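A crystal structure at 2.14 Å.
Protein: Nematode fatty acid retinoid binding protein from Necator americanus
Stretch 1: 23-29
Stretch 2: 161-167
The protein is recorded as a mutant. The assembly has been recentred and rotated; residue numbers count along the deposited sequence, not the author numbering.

Stretch 1 (23-29) ADYRDLM
Stretch 2, residues 161-167: GKAAKFA

How do the two backbones lie against each other? Stretch 1 begins as a helix, from Ala 23 into Arg 26, with Asp 27 N bonded to Ala 23 O at 2.9 Å. A type I turn runs from Arg 26 to Met 29 and is closed by Met 29 N to Arg 26 O at 3.0 Å; Leu 28 N also bonds to Tyr 25 O at 3.0 Å. Phi and psi stay near helical values as far as Leu 28 (-86/-14), and at Met 29 psi swings to 144°. Stretch 2 starts at Gly 161, whose phi/psi of 93/3 suits glycine, since a CB here would be jammed against the preceding carbonyl oxygen. Gly 161 is the first residue after one helix to leave helical angles and occupies the N-cap position of the next, and Lys 165 N bonds to Gly 161 O at 2.9 Å. From Lys 162 to Ala 167 the chain is helical, continued by Phe 166 N to Lys 162 O at 3.2 Å and Ala 167 N to Ala 163 O at 3.0 Å. The stretches run in opposite directions: CA of Asp 24 lies 6.9 Å from CA of Phe 166, and CA of Leu 28 lies 6.9 Å from CA of Ala 163.

What forms the centre of the contact? Phe 166 points its CA-to-CB bond toward stretch 1 and, with chi1 t (177°) and chi2 78°, lays its buried ring beside Tyr 25 and Leu 28. Phe 166 CZ is 3.8 Å from Tyr 25 CB, while Tyr 25 CA sits over one face of the phenylalanine ring. Tyr 25 is t (178°) with chi2 84°; the centroids of the Tyr 25 and Phe 166 rings are 5.8 Å apart and the planes meet obliquely at 54°. Leu 28 leaves its backbone sideways, but its m,t rotamer (-59°, 180°) brings the branched end closer, placing Leu 28 CD1 3.7 Å from Phe 166 CD2. Leu 28 CD2, its other methyl, is 4.1 Å from Ala 163 CA. An aromatic ring and a branched aliphatic chain suit this buried centre.

How do the polar residues fit around this apolar patch? Lys 162 points toward stretch 1 with a chain extended through chi3 (t, t, t) and a final p turn at chi4 (73°). Lys 162 CG lies 3.9 Å from Leu 28 CD2, and Lys 162 CE is 3.7 Å from Asp 27 O and 3.9 Å from Asp 27 CB. A long lysine suits this partly exposed margin, packing its methylenes while carrying a charged end. Asp 27, exposed and m (-72°), thus meets the aliphatic part of the lysine. At the other end, Asp 24 is p (53°) with chi2 -13°, and Asp 24 OD2 reaches the edge of the Phe 166 ring, 3.5 Å from Phe 166 CD1; both carboxylate oxygens are hydrogen-bonded elsewhere in the structure.

What, then, holds the pair together? No hydrogen bond crosses between them, so shape and apolar packing carry the contact, which buries 334 Å² summed over both sides. Phe 166 and Leu 28 have the most area covered, 98 and 77 Å².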

ATOM      1  N   ALA A  23      12.253   0.429  -9.109  1.00 19.14           N
ATOM      2  CA  ALA A  23      11.290   0.630 -10.204  1.00 19.11           C
ATOM      3  C   ALA A  23      10.382  -0.609 -10.416  1.00 24.51           C
ATOM      4  O   ALA A  23       9.184  -0.452 -10.636  1.00 24.40           O
ATOM      5  CB  ALA A  23      12.033   0.964 -11.502  1.00 20.56           C
ATOM      6  N   ASP A  24      10.941  -1.825 -10.290  1.00 21.98           N
ATOM      7  CA  ASP A  24      10.181  -3.061 -10.475  1.00 23.19           C
ATOM      8  C   ASP A  24       9.209  -3.326  -9.304  1.00 25.01           C
ATOM      9  O   ASP A  24       8.234  -4.052  -9.492  1.00 25.46           O
ATOM     10  CB  ASP A  24      11.088  -4.279 -10.800  1.00 26.99           C
ATOM     11  CG  ASP A  24      12.237  -4.564  -9.840  1.00 44.74           C
ATOM     12  OD1 ASP A  24      12.551  -3.682  -9.004  1.00 45.29           O
ATOM     13  OD2 ASP A  24      12.861  -5.651  -9.961  1.00 52.26           O
ATOM     14  N   TYR A  25       9.426  -2.697  -8.129  1.00 20.02           N
ATOM     15  CA  TYR A  25       8.465  -2.800  -7.023  1.00 18.70           C
ATOM     16  C   TYR A  25       7.375  -1.745  -7.274  1.00 21.28           C
ATOM     17  O   TYR A  25       6.208  -2.026  -7.050  1.00 20.55           O
ATOM     18  CB  TYR A  25       9.121  -2.615  -5.644  1.00 18.95           C
ATOM     19  CG  TYR A  25       8.128  -2.671  -4.493  1.00 19.25           C
ATOM     20  CD1 TYR A  25       7.720  -3.889  -3.952  1.00 20.60           C
ATOM     21  CD2 TYR A  25       7.590  -1.506  -3.955  1.00 19.78           C
ATOM     22  CE1 TYR A  25       6.806  -3.943  -2.899  1.00 20.90           C
ATOM     23  CE2 TYR A  25       6.677  -1.545  -2.905  1.00 20.86           C
ATOM     24  CZ  TYR A  25       6.299  -2.766  -2.367  1.00 26.93           C
ATOM     25  OH  TYR A  25       5.405  -2.789  -1.333  1.00 26.54           O
ATOM     26  N   ARG A  26       7.759  -0.531  -7.728  1.00 18.53           N
ATOM     27  CA  ARG A  26       6.814   0.540  -8.085  1.00 17.98           C
ATOM     28  C   ARG A  26       5.868   0.055  -9.217  1.00 20.39           C
ATOM     29  O   ARG A  26       4.683   0.368  -9.189  1.00 19.70           O
ATOM     30  CB  ARG A  26       7.569   1.829  -8.483  1.00 18.23           C
ATOM     31  CG  ARG A  26       7.963   2.703  -7.275  1.00 23.03           C
ATOM     32  CD  ARG A  26       9.339   3.349  -7.413  1.00 27.23           C
ATOM     33  NE  ARG A  26       9.411   4.013  -8.680  1.00 29.95           N
ATOM     34  CZ  ARG A  26      10.487   4.182  -9.431  1.00 35.22           C
ATOM     35  NH1 ARG A  26      11.690   3.847  -8.976  1.00 19.78           N
ATOM     36  NH2 ARG A  26      10.383   4.759 -10.603  1.00 17.79           N
ATOM     37  N   ASP A  27       6.371  -0.774 -10.149  1.00 18.21           N
ATOM     38  CA  ASP A  27       5.555  -1.367 -11.230  1.00 20.15           C
ATOM     39  C   ASP A  27       4.446  -2.311 -10.714  1.00 25.87           C
ATOM     40  O   ASP A  27       3.469  -2.537 -11.429  1.00 25.90           O
ATOM     41  CB  ASP A  27       6.432  -2.136 -12.228  1.00 22.75           C
ATOM     42  CG  ASP A  27       7.281  -1.249 -13.120  1.00 33.82           C
ATOM     43  OD1 ASP A  27       6.934  -0.069 -13.276  1.00 33.64           O
ATOM     44  OD2 ASP A  27       8.282  -1.749 -13.676  1.00 43.94           O
ATOM     45  N   LEU A  28       4.591  -2.835  -9.473  1.00 21.79           N
ATOM     46  CA  LEU A  28       3.616  -3.737  -8.842  1.00 21.54           C
ATOM     47  C   LEU A  28       2.536  -2.945  -8.144  1.00 25.71           C
ATOM     48  O   LEU A  28       1.527  -3.517  -7.724  1.00 26.00           O
ATOM     49  CB  LEU A  28       4.311  -4.633  -7.790  1.00 21.62           C
ATOM     50  CG  LEU A  28       5.458  -5.551  -8.239  1.00 27.14           C
ATOM     51  CD1 LEU A  28       5.989  -6.348  -7.050  1.00 27.71           C
ATOM     52  CD2 LEU A  28       5.022  -6.511  -9.364  1.00 28.88           C
HETATM   53  N   MSE A  29       2.764  -1.634  -7.955  1.00 20.71           N
HETATM   54  CA  MSE A  29       1.799  -0.801  -7.253  1.00 19.35           C
HETATM   55  C   MSE A  29       0.748  -0.268  -8.212  1.00 22.21           C
HETATM   56  O   MSE A  29       1.082   0.062  -9.355  1.00 21.03           O
HETATM   57  CB  MSE A  29       2.490   0.384  -6.550  1.00 20.40           C
HETATM   58  CG  MSE A  29       3.511  -0.006  -5.485  1.00 26.79           C
HETATM   59 SE   MSE A  29       4.459   1.642  -4.859  1.00 34.62          SE
HETATM   60  CE  MSE A  29       2.932   2.734  -4.542  1.00 30.09           C
ATOM     61  N   GLY A 161       1.967 -13.343 -13.351  1.00 31.30           N
ATOM     62  CA  GLY A 161       3.276 -13.830 -12.933  1.00 30.59           C
ATOM     63  C   GLY A 161       4.233 -12.690 -12.620  1.00 32.50           C
ATOM     64  O   GLY A 161       5.394 -12.929 -12.284  1.00 32.10           O
ATOM     65  N   LYS A 162       3.750 -11.436 -12.714  1.00 28.70           N
ATOM     66  CA  LYS A 162       4.537 -10.229 -12.434  1.00 28.37           C
ATOM     67  C   LYS A 162       5.036 -10.190 -10.984  1.00 29.44           C
ATOM     68  O   LYS A 162       6.217  -9.911 -10.756  1.00 28.62           O
ATOM     69  CB  LYS A 162       3.745  -8.959 -12.791  1.00 31.36           C
ATOM     70  CG  LYS A 162       4.622  -7.736 -13.011  1.00 49.73           C
ATOM     71  CD  LYS A 162       3.810  -6.524 -13.473  1.00 57.00           C
ATOM     72  CE  LYS A 162       4.661  -5.290 -13.665  1.00 66.90           C
ATOM     73  NZ  LYS A 162       5.524  -5.373 -14.877  1.00 75.40           N
ATOM     74  N   ALA A 163       4.162 -10.514 -10.012  1.00 24.98           N
ATOM     75  CA  ALA A 163       4.554 -10.549  -8.595  1.00 23.81           C
ATOM     76  C   ALA A 163       5.592 -11.660  -8.339  1.00 27.65           C
ATOM     77  O   ALA A 163       6.562 -11.424  -7.617  1.00 27.27           O
ATOM     78  CB  ALA A 163       3.332 -10.753  -7.704  1.00 23.63           C
ATOM     79  N   ALA A 164       5.399 -12.850  -8.954  1.00 24.91           N
ATOM     80  CA  ALA A 164       6.307 -13.989  -8.808  1.00 25.08           C
ATOM     81  C   ALA A 164       7.684 -13.681  -9.384  1.00 29.35           C
ATOM     82  O   ALA A 164       8.677 -14.004  -8.747  1.00 28.57           O
ATOM     83  CB  ALA A 164       5.715 -15.234  -9.456  1.00 26.26           C
ATOM     84  N   LYS A 165       7.745 -13.020 -10.557  1.00 28.56           N
ATOM     85  CA  LYS A 165       8.990 -12.588 -11.215  1.00 29.69           C
ATOM     86  C   LYS A 165       9.786 -11.674 -10.272  1.00 33.38           C
ATOM     87  O   LYS A 165      10.972 -11.909 -10.067  1.00 34.56           O
ATOM     88  CB  LYS A 165       8.685 -11.835 -12.522  1.00 33.61           C
ATOM     89  CG  LYS A 165       8.925 -12.648 -13.789  1.00 58.47           C
ATOM     90  CD  LYS A 165       8.401 -11.929 -15.043  1.00 73.45           C
ATOM     91  CE  LYS A 165       6.972 -12.304 -15.394  1.00 85.27           C
ATOM     92  NZ  LYS A 165       6.358 -11.344 -16.352  1.00 92.47           N
ATOM     93  N   PHE A 166       9.128 -10.666  -9.664  1.00 27.61           N
ATOM     94  CA  PHE A 166       9.789  -9.766  -8.718  1.00 26.32           C
ATOM     95  C   PHE A 166      10.281 -10.496  -7.467  1.00 33.34           C
ATOM     96  O   PHE A 166      11.427 -10.305  -7.066  1.00 33.36           O
ATOM     97  CB  PHE A 166       8.870  -8.594  -8.318  1.00 26.20           C
ATOM     98  CG  PHE A 166       9.504  -7.690  -7.286  1.00 26.21           C
ATOM     99  CD1 PHE A 166      10.465  -6.750  -7.654  1.00 28.50           C
ATOM    100  CD2 PHE A 166       9.170  -7.800  -5.939  1.00 25.75           C
ATOM    101  CE1 PHE A 166      11.076  -5.937  -6.692  1.00 27.93           C
ATOM    102  CE2 PHE A 166       9.789  -6.989  -4.982  1.00 27.14           C
ATOM    103  CZ  PHE A 166      10.740  -6.071  -5.365  1.00 25.55           C
ATOM    104  N   ALA A 167       9.407 -11.294  -6.833  1.00 32.57           N
ATOM    105  CA  ALA A 167       9.711 -12.024  -5.602  1.00 33.87           C
ATOM    106  C   ALA A 167      10.871 -13.025  -5.775  1.00 43.59           C
ATOM    107  O   ALA A 167      11.527 -13.380  -4.797  1.00 43.41           O
ATOM    108  CB  ALA A 167       8.460 -12.731  -5.102  1.00 34.21           C
TER